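Local coordinates for conserved domain protein (PDB 2I7R) that is of unknown function but belongs to the glyoxalase/bleomycin resistance protein/dioxygenase superfamily and forms a two-chain assembly, at residues D10-N15 / V56-F61; T99-V104 / V111-R116. All blocks are in the same frame, centred on the assembly; numbering follows the deposited sequence.

Interaction 1. Residues D10-N15 / V56-F61; sequences DIIVSN and VPLENF
I12 and F61 are joined by the one hydrogen bond between residues 10-15 and 56-61: F61 N donates to I12 O over 2.8 Å, almost straight at 174° and tilted modestly out of the carbonyl plane. The two chain pieces run nearly perpendicular, so the loop between strands 46-51 and 65-70 touches the end of strand 5-12 here instead of pairing along it, in a module consistent with the glyoxalase superfamily. Packing is closest around the isoleucines. CG2 of I11 rests 3.7 Å from F61 CB, the two side chains lying alongside each other; chi1 of 179° puts F61 CG anti to the backbone N, near I11 CG2. The end of the F61 side chain leads away from 10-15, and F61 also packs on L110. On I12 the two branches divide the work: CG1 lies 3.9 Å from L58 CD1, while CG2 sits 3.3 Å from N60 OD1, the I12 and N60 side chains meeting at about a right angle. On the exposed side the contact thins to a van der Waals approach of S14 CB to N60 ND2 (3.7 Å). E59 OE1 bonds to Q62 NE2 of the second subunit; a strand of that subunit pairs antiparallel with D10 and I11. The chemistry is thus mainly apolar, with a single backbone bond fixing where loop meets strand end and N60 OD1 held by H54 of its own loop.

Interaction 2. Residues T99-V104 / V111-R116; sequences TESLLV and VLDFYR
The amide of V104 gives the shortest polar bond between residues 99-104 and 111-116, V104 N to L112 O at 2.8 Å, and L112 N returns a nearly straight bond to V104 O. Together they close one end of an antiparallel hairpin; at the other, E100 and R116 exchange a second pair of backbone bonds. Midway F114 N donates to L102 O (2.9 Å). L102 N reaches F114 O only weakly and is also held by D113 OD1, which accepts it at 3.2 Å nearly along its C-O axis. CG of D113 is anti to the backbone N (chi1 175°). The end of this side chain comes nearer to 99-104, and OD1 lies 3.1 Å from L102 O: two acceptors, probably an unfavourable approach, offset by the bonds they receive from L102 N and F114 N. D113 OD2 is bonded to H68 ND1. On the face of E100, L102, V104, L112, F114 and R116, R116 NH1 makes a salt bridge to E100 OE1 (3.0 Å), the oxygen lying in the guanidinium plane at its edge and approached on its anti side, with the two planes 69° apart. Farther along, CG2 of V104 meets the rim of the F114 ring at CE2, 3.9 Å away and in the ring plane. L103 CD2, from the face of S101, L103, D113 and Y115, presses tightly on V111 CG1 (3.5 Å). The hairpin forms the middle of a mixed four-stranded sheet, between strands 65-70 and 88-94. Helix 74-84 covers E100, L102 and R116 through V74, and L102 also through Y78, whereas L103 and V111 pack on V56 of the second subunit and Y115 OH bonds to its N7.

How the interactions relate
Interaction 1 closes along the chain before interaction 2 opens, and their centres lie 24 Å apart on opposite sides of the chain's centre, without touching. Each belongs to a different four-stranded mixed sheet of the same strand order: 10-15 covers the end of strand 5-12, at the edge of the first sheet within this chain, and the loop after it, whereas 99-104 and 111-116 lie on the two central strands of the second. The loop holding 56-61 leads from strand 46-51 to strand 65-70, which borders 111-116. A residue of 56-61 in one subunit meets interaction 2 of the other, linking the contacts across the dimer. The sheets belong to two beta-alpha-beta-beta-beta modules, as in the glyoxalase (vicinal oxygen chelate) fold.

Interaction 1. Residues D10-N15 / V56-F61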
ATOM      1  N   ASP A  10      -3.470   2.049   4.577  1.00 15.96           N
ATOM      2  CA  ASP A  10      -3.970   1.394   5.779  1.00 16.89           C
ATOM      3  C   ASP A  10      -4.067  -0.107   5.546  1.00 16.73           C
ATOM      4  O   ASP A  10      -4.510  -0.539   4.500  1.00 17.57           O
ATOM      5  CB  ASP A  10      -5.372   1.869   6.157  1.00 16.94           C
ATOM      6  CG  ASP A  10      -5.484   3.368   6.314  1.00 18.75           C
ATOM      7  OD1 ASP A  10      -4.462   4.079   6.303  1.00 18.87           O
ATOM      8  OD2 ASP A  10      -6.645   3.820   6.427  1.00 20.63           O
ATOM      9  N   ILE A  11      -3.718  -0.873   6.562  1.00 16.70           N
ATOM     10  CA  ILE A  11      -3.934  -2.318   6.598  1.00 16.90           C
ATOM     11  C   ILE A  11      -4.948  -2.598   7.709  1.00 17.37           C
ATOM     12  O   ILE A  11      -4.735  -2.212   8.874  1.00 16.09           O
ATOM     13  CB  ILE A  11      -2.624  -3.133   6.919  1.00 15.27           C
ATOM     14  CG1 ILE A  11      -1.401  -2.616   6.130  1.00 15.13           C
ATOM     15  CG2 ILE A  11      -2.892  -4.664   6.752  1.00 15.54           C
ATOM     16  CD1 ILE A  11      -1.605  -2.577   4.598  1.00 12.24           C
ATOM     17  N   ILE A  12      -6.034  -3.274   7.347  1.00 18.42           N
ATOM     18  CA  ILE A  12      -7.082  -3.608   8.316  1.00 18.84           C
ATOM     19  C   ILE A  12      -6.754  -4.989   8.914  1.00 19.58           C
ATOM     20  O   ILE A  12      -6.610  -5.997   8.170  1.00 18.53           O
ATOM     21  CB  ILE A  12      -8.461  -3.650   7.658  1.00 19.52           C
ATOM     22  CG1 ILE A  12      -8.746  -2.393   6.848  1.00 19.86           C
ATOM     23  CG2 ILE A  12      -9.552  -3.934   8.679  1.00 21.85           C
ATOM     24  CD1 ILE A  12      -8.293  -1.107   7.528  1.00 26.42           C
ATOM     25  N   VAL A  13      -6.617  -5.016  10.241  1.00 19.57           N
ATOM     26  CA  VAL A  13      -6.210  -6.212  10.997  1.00 21.19           C
ATOM     27  C   VAL A  13      -6.993  -6.290  12.326  1.00 22.94           C
ATOM     28  O   VAL A  13      -7.388  -5.260  12.864  1.00 23.32           O
ATOM     29  CB  VAL A  13      -4.664  -6.252  11.243  1.00 20.75           C
ATOM     30  CG1 VAL A  13      -3.893  -6.248   9.908  1.00 19.11           C
ATOM     31  CG2 VAL A  13      -4.178  -5.091  12.164  1.00 20.57           C
ATOM     32  N   SER A  14      -7.207  -7.490  12.864  1.00 24.61           N
ATOM     33  CA  SER A  14      -7.962  -7.619  14.125  1.00 26.40           C
ATOM     34  C   SER A  14      -7.134  -7.356  15.381  1.00 27.02           C
ATOM     35  O   SER A  14      -7.683  -6.994  16.427  1.00 27.57           O
ATOM     36  CB  SER A  14      -8.621  -8.991  14.231  1.00 26.49           C
ATOM     37  OG  SER A  14      -7.610  -9.971  14.274  1.00 29.79           O
ATOM     38  N   ASN A  15      -5.819  -7.510  15.289  1.00 27.37           N
ATOM     39  CA  ASN A  15      -4.991  -7.394  16.484  1.00 27.30           C
ATOM     40  C   ASN A  15      -3.860  -6.399  16.285  1.00 26.47           C
ATOM     41  O   ASN A  15      -2.687  -6.762  16.141  1.00 26.29           O
ATOM     42  CB  ASN A  15      -4.459  -8.764  16.898  1.00 27.70           C
ATOM     43  CG  ASN A  15      -3.817  -8.744  18.268  1.00 31.40           C
ATOM     44  OD1 ASN A  15      -3.596  -7.677  18.867  1.00 34.67           O
ATOM     45  ND2 ASN A  15      -3.486  -9.926  18.773  1.00 33.93           N
ATOM     46  N   VAL A  56     -14.840   1.708   5.884  1.00 31.45           N
ATOM     47  CA  VAL A  56     -15.921   1.354   4.981  1.00 30.73           C
ATOM     48  C   VAL A  56     -16.091  -0.164   5.061  1.00 30.90           C
ATOM     49  O   VAL A  56     -15.268  -0.838   5.694  1.00 30.55           O
ATOM     50  CB  VAL A  56     -15.674   1.818   3.523  1.00 30.84           C
ATOM     51  CG1 VAL A  56     -15.536   3.313   3.468  1.00 28.43           C
ATOM     52  CG2 VAL A  56     -14.469   1.126   2.926  1.00 30.44           C
ATOM     53  N   PRO A  57     -17.177  -0.695   4.465  1.00 30.31           N
ATOM     54  CA  PRO A  57     -17.371  -2.131   4.461  1.00 29.89           C
ATOM     55  C   PRO A  57     -16.232  -2.869   3.714  1.00 28.60           C
ATOM     56  O   PRO A  57     -16.000  -2.633   2.536  1.00 27.93           O
ATOM     57  CB  PRO A  57     -18.729  -2.295   3.747  1.00 30.21           C
ATOM     58  CG  PRO A  57     -19.423  -0.960   3.927  1.00 30.91           C
ATOM     59  CD  PRO A  57     -18.291   0.011   3.802  1.00 30.92           C
ATOM     60  N   LEU A  58     -15.520  -3.734   4.431  1.00 27.47           N
ATOM     61  CA  LEU A  58     -14.438  -4.545   3.833  1.00 26.21           C
ATOM     62  C   LEU A  58     -14.046  -5.654   4.816  1.00 25.02           C
ATOM     63  O   LEU A  58     -14.553  -5.702   5.935  1.00 25.33           O
ATOM     64  CB  LEU A  58     -13.225  -3.659   3.423  1.00 26.11           C
ATOM     65  CG  LEU A  58     -12.618  -2.666   4.436  1.00 25.69           C
ATOM     66  CD1 LEU A  58     -12.317  -3.347   5.725  1.00 26.31           C
ATOM     67  CD2 LEU A  58     -11.364  -1.968   3.913  1.00 26.48           C
ATOM     68  N   GLU A  59     -13.133  -6.523   4.413  1.00 23.19           N
ATOM     69  CA  GLU A  59     -12.684  -7.602   5.282  1.00 21.97           C
ATOM     70  C   GLU A  59     -11.289  -7.303   5.829  1.00 21.14           C
ATOM     71  O   GLU A  59     -10.589  -6.446   5.309  1.00 21.66           O
ATOM     72  CB  GLU A  59     -12.686  -8.912   4.489  1.00 21.99           C
ATOM     73  CG  GLU A  59     -13.991  -9.200   3.814  1.00 20.68           C
ATOM     74  CD  GLU A  59     -13.971 -10.507   3.023  1.00 21.82           C
ATOM     75  OE1 GLU A  59     -12.889 -10.970   2.637  1.00 29.09           O
ATOM     76  OE2 GLU A  59     -15.034 -11.075   2.771  1.00 19.10           O
ATOM     77  N   ASN A  60     -10.879  -7.983   6.886  1.00 20.73           N
ATOM     78  CA  ASN A  60      -9.484  -7.911   7.284  1.00 19.98           C
ATOM     79  C   ASN A  60      -8.577  -8.396   6.161  1.00 19.58           C
ATOM     80  O   ASN A  60      -8.974  -9.204   5.267  1.00 17.99           O
ATOM     81  CB  ASN A  60      -9.209  -8.665   8.595  1.00 21.34           C
ATOM     82  CG  ASN A  60      -9.989  -8.074   9.771  1.00 23.22           C
ATOM     83  OD1 ASN A  60     -10.496  -6.955   9.697  1.00 27.19           O
ATOM     84  ND2 ASN A  60     -10.121  -8.834  10.821  1.00 24.85           N
ATOM     85  N   PHE A  61      -7.372  -7.845   6.187  1.00 18.82           N
ATOM     86  CA  PHE A  61      -6.374  -8.112   5.191  1.00 18.23           C
ATOM     87  C   PHE A  61      -6.057  -9.580   5.266  1.00 18.23           C
ATOM     88  O   PHE A  61      -5.921 -10.112   6.346  1.00 18.73           O
ATOM     89  CB  PHE A  61      -5.089  -7.301   5.450  1.00 16.70           C
ATOM     90  CG  PHE A  61      -4.015  -7.571   4.425  1.00 16.44           C
ATOM     91  CD1 PHE A  61      -4.141  -7.072   3.124  1.00 14.07           C
ATOM     92  CD2 PHE A  61      -2.923  -8.370   4.732  1.00 15.28           C
ATOM     93  CE1 PHE A  61      -3.158  -7.326   2.160  1.00 15.16           C
ATOM     94  CE2 PHE A  61      -1.935  -8.653   3.753  1.00 16.39           C
ATOM     95  CZ  PHE A  61      -2.051  -8.136   2.476  1.00 11.66           C
TER

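Interaction 2. Residues T99-V104 / V111-R116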
ATOM      1  N   THR A  99      19.327  -3.566  -9.165  1.00 24.18           N
ATOM      2  CA  THR A  99      18.293  -3.450  -8.155  1.00 24.29           C
ATOM      3  C   THR A  99      18.448  -4.588  -7.201  1.00 23.50           C
ATOM      4  O   THR A  99      18.194  -5.719  -7.549  1.00 23.97           O
ATOM      5  CB  THR A  99      16.888  -3.411  -8.749  1.00 24.39           C
ATOM      6  OG1 THR A  99      16.808  -2.263  -9.613  1.00 25.74           O
ATOM      7  CG2 THR A  99      15.799  -3.330  -7.584  1.00 23.59           C
ATOM      8  N   GLU A 100      18.925  -4.287  -6.003  1.00 23.44           N
ATOM      9  CA  GLU A 100      19.115  -5.329  -5.010  1.00 22.94           C
ATOM     10  C   GLU A 100      17.866  -5.347  -4.109  1.00 22.59           C
ATOM     11  O   GLU A 100      17.381  -4.294  -3.703  1.00 22.30           O
ATOM     12  CB  GLU A 100      20.370  -5.068  -4.185  1.00 23.05           C
ATOM     13  CG  GLU A 100      20.774  -6.242  -3.297  1.00 22.04           C
ATOM     14  CD  GLU A 100      21.745  -5.838  -2.197  1.00 21.76           C
ATOM     15  OE1 GLU A 100      22.196  -4.658  -2.120  1.00 18.59           O
ATOM     16  OE2 GLU A 100      22.074  -6.735  -1.408  1.00 24.69           O
ATOM     17  N   SER A 101      17.349  -6.534  -3.825  1.00 21.92           N
ATOM     18  CA  SER A 101      16.191  -6.639  -2.950  1.00 22.72           C
ATOM     19  C   SER A 101      16.252  -7.808  -1.979  1.00 21.73           C
ATOM     20  O   SER A 101      17.029  -8.718  -2.131  1.00 21.04           O
ATOM     21  CB  SER A 101      14.895  -6.692  -3.766  1.00 22.97           C
ATOM     22  OG  SER A 101      14.777  -7.938  -4.403  1.00 25.53           O
ATOM     23  N   LEU A 102      15.395  -7.724  -0.980  1.00 21.28           N
ATOM     24  CA  LEU A 102      15.293  -8.664   0.124  1.00 20.67           C
ATOM     25  C   LEU A 102      13.803  -8.691   0.466  1.00 20.49           C
ATOM     26  O   LEU A 102      13.223  -7.667   0.851  1.00 19.40           O
ATOM     27  CB  LEU A 102      16.084  -8.148   1.331  1.00 20.25           C
ATOM     28  CG  LEU A 102      15.899  -8.817   2.694  1.00 21.37           C
ATOM     29  CD1 LEU A 102      16.368 -10.285   2.622  1.00 21.93           C
ATOM     30  CD2 LEU A 102      16.646  -8.025   3.788  1.00 19.60           C
ATOM     31  N   LEU A 103      13.207  -9.861   0.315  1.00 20.23           N
ATOM     32  CA  LEU A 103      11.791 -10.068   0.577  1.00 21.40           C
ATOM     33  C   LEU A 103      11.573 -10.783   1.890  1.00 21.19           C
ATOM     34  O   LEU A 103      12.140 -11.856   2.108  1.00 20.23           O
ATOM     35  CB  LEU A 103      11.181 -10.873  -0.561  1.00 21.45           C
ATOM     36  CG  LEU A 103      10.716  -9.754  -1.479  1.00 25.37           C
ATOM     37  CD1 LEU A 103      11.403  -9.805  -2.818  1.00 25.84           C
ATOM     38  CD2 LEU A 103       9.173  -9.665  -1.547  1.00 25.45           C
ATOM     39  N   VAL A 104      10.770 -10.181   2.768  1.00 20.73           N
ATOM     40  CA  VAL A 104      10.565 -10.756   4.106  1.00 21.20           C
ATOM     41  C   VAL A 104       9.083 -10.935   4.430  1.00 20.27           C
ATOM     42  O   VAL A 104       8.252 -10.184   3.946  1.00 19.10           O
ATOM     43  CB  VAL A 104      11.314  -9.953   5.230  1.00 21.93           C
ATOM     44  CG1 VAL A 104      12.654  -9.475   4.712  1.00 22.81           C
ATOM     45  CG2 VAL A 104      10.521  -8.782   5.693  1.00 22.48           C
ATOM     46  N   VAL A 111       3.885  -8.798   3.182  1.00 16.26           N
ATOM     47  CA  VAL A 111       5.202  -9.105   2.626  1.00 15.75           C
ATOM     48  C   VAL A 111       5.923  -7.767   2.377  1.00 16.39           C
ATOM     49  O   VAL A 111       5.358  -6.812   1.825  1.00 15.40           O
ATOM     50  CB  VAL A 111       5.102  -9.907   1.272  1.00 16.51           C
ATOM     51  CG1 VAL A 111       6.501 -10.085   0.613  1.00 13.71           C
ATOM     52  CG2 VAL A 111       4.329 -11.294   1.436  1.00 13.48           C
ATOM     53  N   LEU A 112       7.167  -7.699   2.803  1.00 16.38           N
ATOM     54  CA  LEU A 112       7.913  -6.448   2.705  1.00 17.99           C
ATOM     55  C   LEU A 112       9.130  -6.693   1.834  1.00 18.33           C
ATOM     56  O   LEU A 112       9.731  -7.778   1.890  1.00 18.00           O
ATOM     57  CB  LEU A 112       8.316  -5.902   4.088  1.00 16.85           C
ATOM     58  CG  LEU A 112       7.134  -5.295   4.892  1.00 19.27           C
ATOM     59  CD1 LEU A 112       6.318  -6.382   5.554  1.00 20.49           C
ATOM     60  CD2 LEU A 112       7.614  -4.279   5.958  1.00 19.78           C
ATOM     61  N   ASP A 113       9.470  -5.690   1.030  1.00 18.20           N
ATOM     62  CA  ASP A 113      10.719  -5.708   0.262  1.00 19.03           C
ATOM     63  C   ASP A 113      11.571  -4.533   0.695  1.00 19.23           C
ATOM     64  O   ASP A 113      11.141  -3.388   0.608  1.00 19.37           O
ATOM     65  CB  ASP A 113      10.412  -5.636  -1.240  1.00 19.25           C
ATOM     66  CG  ASP A 113      11.660  -5.536  -2.109  1.00 20.73           C
ATOM     67  OD1 ASP A 113      12.708  -6.071  -1.721  1.00 22.40           O
ATOM     68  OD2 ASP A 113      11.582  -4.923  -3.183  1.00 18.95           O
ATOM     69  N   PHE A 114      12.759  -4.826   1.220  1.00 19.90           N
ATOM     70  CA  PHE A 114      13.781  -3.808   1.437  1.00 19.74           C
ATOM     71  C   PHE A 114      14.719  -3.821   0.210  1.00 19.78           C
ATOM     72  O   PHE A 114      15.384  -4.822  -0.050  1.00 19.09           O
ATOM     73  CB  PHE A 114      14.539  -4.085   2.740  1.00 20.89           C
ATOM     74  CG  PHE A 114      13.653  -4.091   3.968  1.00 21.37           C
ATOM     75  CD1 PHE A 114      13.443  -2.923   4.690  1.00 21.94           C
ATOM     76  CD2 PHE A 114      13.022  -5.258   4.388  1.00 21.93           C
ATOM     77  CE1 PHE A 114      12.634  -2.924   5.840  1.00 25.79           C
ATOM     78  CE2 PHE A 114      12.206  -5.277   5.538  1.00 23.65           C
ATOM     79  CZ  PHE A 114      12.003  -4.114   6.261  1.00 23.79           C
ATOM     80  N   TYR A 115      14.747  -2.720  -0.543  1.00 19.71           N
ATOM     81  CA  TYR A 115      15.449  -2.697  -1.820  1.00 20.89           C
ATOM     82  C   TYR A 115      16.268  -1.408  -2.038  1.00 21.42           C
ATOM     83  O   TYR A 115      16.055  -0.415  -1.369  1.00 19.57           O
ATOM     84  CB  TYR A 115      14.467  -2.938  -3.007  1.00 21.16           C
ATOM     85  CG  TYR A 115      13.686  -1.696  -3.429  1.00 20.47           C
ATOM     86  CD1 TYR A 115      13.996  -1.008  -4.601  1.00 18.87           C
ATOM     87  CD2 TYR A 115      12.654  -1.203  -2.628  1.00 18.58           C
ATOM     88  CE1 TYR A 115      13.280   0.144  -4.968  1.00 19.86           C
ATOM     89  CE2 TYR A 115      11.938  -0.090  -2.985  1.00 18.80           C
ATOM     90  CZ  TYR A 115      12.252   0.583  -4.153  1.00 21.25           C
ATOM     91  OH  TYR A 115      11.530   1.708  -4.453  1.00 24.19           O
ATOM     92  N   ARG A 116      17.216  -1.473  -2.969  1.00 23.56           N
ATOM     93  CA  ARG A 116      17.947  -0.292  -3.441  1.00 27.40           C
ATOM     94  C   ARG A 116      18.257  -0.416  -4.917  1.00 27.82           C
ATOM     95  O   ARG A 116      18.329  -1.494  -5.450  1.00 28.49           O
ATOM     96  CB  ARG A 116      19.233   0.012  -2.615  1.00 26.94           C
ATOM     97  CG  ARG A 116      20.102  -1.165  -2.316  1.00 29.46           C
ATOM     98  CD  ARG A 116      21.532  -0.734  -1.786  1.00 29.56           C
ATOM     99  NE  ARG A 116      22.255  -0.189  -2.898  1.00 30.91           N
ATOM    100  CZ  ARG A 116      22.833  -0.907  -3.865  1.00 31.04           C
ATOM    101  NH1 ARG A 116      22.882  -2.230  -3.823  1.00 28.44           N
ATOM    102  NH2 ARG A 116      23.388  -0.269  -4.887  1.00 33.86           N
TER